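Local coordinates for protein acetyl-CoA acetyltransferase (PDB 4EGV) that probably acts as an acyltransferase, a monomeric thiolase-like protein with the thiolase fold and an additional C-terminal domain, at residues Gln271-Leu275 with Met385-Ala389; Phe340-Ser344 with Gly380-Ser384. One frame throughout, in Å; residues are numbered along the deposited sequence.

Contact 1 (Gln271-Leu275 with Met385-Ala389); sequences QGAAL and MHGIA
Met-385 holds CG trans to its backbone N (chi1 -170°), which lays it beside CB of Ala-273, while His-386, with CG next to its own N (chi1 -66°), turns one imidazole face to the same methyl. Ala-273 is thus gripped twice. Its CB stands over the His-386 ring in a CH-pi contact, 3.6 Å from the ring centroid and 15° off the normal, a little toward the rim. The same CB lies 3.6 Å from CG of Met-385, which is present as selenomethionine. A small side chain suits this place, because strand and helix bring their backbones close together here. Leu-275 needs more reach. Its CG runs past Met-385, 4.0 Å from CG of that residue, and both its methyls rest against one Ile-388 methyl, CG2, with CD2 at 3.6 Å and CD1 at 3.7 Å from that CG2. The Gln-271 amide crosses the imidazole at a slant, OE1 3.7 Å from His-386 NE2. This is how one of the central helices of the thiolase fold, 383-397, packs on strand 271-279 of the large mixed sheet. No hydrogen bond spans the two segments. The imidazole instead turns ND1 to Gln-27 on strand 20-29, so the strand-helix contact itself rests on apolar fit and one ring face, with the polar bond passed to the adjoining strand.

Contact 2 (Phe340-Ser344 with Gly380-Ser384); sequences FDLYS and GNNYS
Tyr-343 and Ser-384 bring their CA atoms to 7.0 Å where the extended chain of 340-344 passes the turn that leads into helix 383-397. In that turn Gly-380 has phi 121°, a backbone shape glycine adopts readily, and it presents its carbonyl to the Tyr-343 phenol. The hydroxyl donates to it, with Tyr-343 OH 2.5 Å from Gly-380 O, and the acceptor lies at the ring edge, near the ring plane. Ser-384 OG is also at that edge, 3.8 Å from Tyr-343 CD1. The segments belong to the C-terminal half of the thiolase fold, in which strand 337-342 borders the sheet. Tyr-383, with CG trans to its backbone N (chi1 168°), extends from where this helix begins toward the strand. On the way its edge meets the face of Tyr-343 in an offset edge-to-face pair, centroids 5.7 Å apart and planes at 87°, with Tyr-383 CD2 3.8 Å from Tyr-343 CD1. Beyond the ring, Tyr-383 OH donates to the syn lone pair of Asp-341 OD2 at 3.1 Å; tyrosine suits this place by joining an apolar ring to a hydroxyl that can reach the acid. The other carboxylate oxygen, OD1, accepts from the backbone N of Leu-369, so each oxygen of the buried acid is held.

How the contacts relate
Both contacts are buried and both use helix 383-397, contact 2 through its first residues and the preceding turn, contact 1 through the next turn or so. Contact 2 lies nearer the middle, its centre about 5 Å from the centre of the chain, against about 14 Å for that of contact 1. They bind the helix to strands of the same mixed sheet, 271-279 in the N-terminal half and 337-342 at its edge in the C-terminal half. Contact 1 is chiefly apolar, as suits a helix flank on a strand; contact 2 mixes aromatic packing with hydrogen bonds that satisfy buried polar groups at the helix start. The two touch where Gly-387 CA lies 3.8 Å from Asp-341 OD2.

Contact 1 (Gln271-Leu275 with Met385-Ala389)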
# COMPACT_ATOMS: atom_id res chain seq x y z
N GLN A 271 -11.36 -9.66 9.11
CA GLN A 271 -10.80 -8.59 9.94
C GLN A 271 -11.40 -7.21 9.66
O GLN A 271 -11.68 -6.86 8.51
CB GLN A 271 -9.28 -8.54 9.78
CG GLN A 271 -8.79 -8.78 8.36
CD GLN A 271 -7.31 -8.53 8.20
OE1 GLN A 271 -6.89 -7.63 7.47
NE2 GLN A 271 -6.50 -9.33 8.89
N GLY A 272 -11.60 -6.44 10.72
CA GLY A 272 -12.07 -5.07 10.61
C GLY A 272 -11.16 -4.12 11.32
O GLY A 272 -10.48 -4.50 12.25
N ALA A 273 -11.13 -2.88 10.85
CA ALA A 273 -10.41 -1.81 11.51
C ALA A 273 -11.24 -0.51 11.46
O ALA A 273 -11.94 -0.30 10.50
CB ALA A 273 -9.03 -1.67 10.90
N ALA A 274 -11.16 0.33 12.49
CA ALA A 274 -11.84 1.62 12.53
C ALA A 274 -10.98 2.69 13.17
O ALA A 274 -10.20 2.41 14.06
CB ALA A 274 -13.14 1.49 13.25
N LEU A 275 -11.12 3.93 12.69
CA LEU A 275 -10.48 5.08 13.33
C LEU A 275 -11.47 6.17 13.72
O LEU A 275 -12.27 6.60 12.95
CB LEU A 275 -9.39 5.69 12.42
CG LEU A 275 -8.39 4.75 11.72
CD1 LEU A 275 -7.69 5.42 10.55
CD2 LEU A 275 -7.40 4.15 12.70
N MSE A 385 -5.19 0.47 7.50
CA MSE A 385 -5.91 0.99 8.63
C MSE A 385 -5.51 0.29 9.91
O MSE A 385 -5.64 0.86 10.99
CB MSE A 385 -7.37 0.80 8.42
CG MSE A 385 -8.15 1.53 9.44
SE MSE A 385 -9.72 2.00 8.60
CE MSE A 385 -10.48 0.29 8.19
N HIS A 386 -5.09 -0.95 9.77
CA HIS A 386 -4.42 -1.68 10.81
C HIS A 386 -3.04 -1.05 11.19
O HIS A 386 -2.69 -0.98 12.35
CB HIS A 386 -4.29 -3.14 10.37
CG HIS A 386 -5.61 -3.83 10.27
ND1 HIS A 386 -6.29 -4.31 11.37
CD2 HIS A 386 -6.40 -4.09 9.20
CE1 HIS A 386 -7.43 -4.84 10.98
NE2 HIS A 386 -7.51 -4.73 9.67
N GLY A 387 -2.30 -0.62 10.17
CA GLY A 387 -1.10 0.17 10.29
C GLY A 387 -1.28 1.43 11.11
O GLY A 387 -0.54 1.65 12.07
N ILE A 388 -2.27 2.23 10.74
CA ILE A 388 -2.65 3.41 11.48
C ILE A 388 -3.02 3.11 12.93
O ILE A 388 -2.61 3.82 13.85
CB ILE A 388 -3.76 4.21 10.77
CG1 ILE A 388 -3.28 4.62 9.38
CG2 ILE A 388 -4.18 5.42 11.56
CD1 ILE A 388 -4.32 5.26 8.46
N ALA A 389 -3.81 2.06 13.14
CA ALA A 389 -4.17 1.69 14.48
C ALA A 389 -2.93 1.32 15.31
O ALA A 389 -2.78 1.81 16.40
CB ALA A 389 -5.22 0.60 14.50

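Contact 2 (Phe340-Ser344 with Gly380-Ser384)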
# COMPACT_ATOMS: atom_id res chain seq x y z
N PHE A 340 8.02 2.66 11.67
CA PHE A 340 7.48 2.67 10.30
C PHE A 340 6.47 1.55 10.11
O PHE A 340 6.69 0.46 10.58
CB PHE A 340 8.60 2.46 9.26
CG PHE A 340 9.58 3.59 9.17
CD1 PHE A 340 9.38 4.64 8.29
CD2 PHE A 340 10.73 3.59 9.96
CE1 PHE A 340 10.28 5.66 8.20
CE2 PHE A 340 11.64 4.63 9.88
CZ PHE A 340 11.41 5.66 9.00
N ASP A 341 5.37 1.85 9.42
CA ASP A 341 4.55 0.84 8.74
C ASP A 341 4.47 1.19 7.27
O ASP A 341 3.77 2.11 6.87
CB ASP A 341 3.15 0.68 9.31
CG ASP A 341 2.46 -0.61 8.81
OD1 ASP A 341 2.64 -1.66 9.41
OD2 ASP A 341 1.72 -0.57 7.81
N LEU A 342 5.24 0.45 6.48
CA LEU A 342 5.31 0.61 5.04
C LEU A 342 4.51 -0.49 4.37
O LEU A 342 4.60 -1.65 4.73
CB LEU A 342 6.79 0.63 4.56
CG LEU A 342 7.63 1.92 4.59
CD1 LEU A 342 7.09 3.05 5.39
CD2 LEU A 342 9.07 1.61 4.97
N TYR A 343 3.70 -0.10 3.41
CA TYR A 343 2.83 -1.03 2.75
C TYR A 343 3.64 -2.03 1.91
O TYR A 343 4.51 -1.64 1.11
CB TYR A 343 1.86 -0.25 1.89
CG TYR A 343 0.73 -1.05 1.28
CD1 TYR A 343 -0.57 -0.96 1.82
CD2 TYR A 343 0.94 -1.87 0.16
CE1 TYR A 343 -1.61 -1.67 1.28
CE2 TYR A 343 -0.09 -2.60 -0.40
CZ TYR A 343 -1.37 -2.50 0.17
OH TYR A 343 -2.41 -3.21 -0.39
N SER A 344 3.30 -3.31 2.05
CA SER A 344 4.11 -4.42 1.58
C SER A 344 3.33 -5.62 1.02
O SER A 344 3.44 -6.73 1.56
CB SER A 344 5.00 -4.91 2.74
OG SER A 344 4.22 -5.28 3.88
N GLY A 380 -5.43 -6.70 0.68
CA GLY A 380 -4.64 -5.53 0.39
C GLY A 380 -5.33 -4.19 0.48
O GLY A 380 -4.66 -3.17 0.66
N ASN A 381 -6.65 -4.18 0.39
CA ASN A 381 -7.36 -2.93 0.36
C ASN A 381 -7.46 -2.12 1.67
O ASN A 381 -7.27 -0.90 1.68
CB ASN A 381 -8.72 -3.10 -0.29
CG ASN A 381 -9.07 -1.92 -1.12
OD1 ASN A 381 -9.79 -1.02 -0.67
ND2 ASN A 381 -8.51 -1.87 -2.33
N ASN A 382 -7.77 -2.80 2.76
CA ASN A 382 -7.94 -2.17 4.05
C ASN A 382 -6.74 -2.36 5.00
O ASN A 382 -6.81 -2.05 6.17
CB ASN A 382 -9.26 -2.63 4.69
CG ASN A 382 -9.72 -1.69 5.74
OD1 ASN A 382 -9.94 -0.52 5.46
ND2 ASN A 382 -9.81 -2.16 6.97
N TYR A 383 -5.64 -2.86 4.49
CA TYR A 383 -4.47 -3.12 5.31
C TYR A 383 -3.94 -1.94 6.10
O TYR A 383 -3.69 -2.06 7.29
CB TYR A 383 -3.33 -3.69 4.47
CG TYR A 383 -2.05 -3.69 5.27
CD1 TYR A 383 -1.78 -4.71 6.20
CD2 TYR A 383 -1.13 -2.63 5.15
CE1 TYR A 383 -0.66 -4.70 6.93
CE2 TYR A 383 0.01 -2.63 5.91
CZ TYR A 383 0.23 -3.66 6.80
OH TYR A 383 1.36 -3.68 7.55
N SER A 384 -3.74 -0.79 5.46
CA SER A 384 -3.16 0.37 6.15
C SER A 384 -3.98 0.92 7.31
O SER A 384 -3.52 1.76 8.04
CB SER A 384 -2.81 1.52 5.17
OG SER A 384 -1.51 1.38 4.64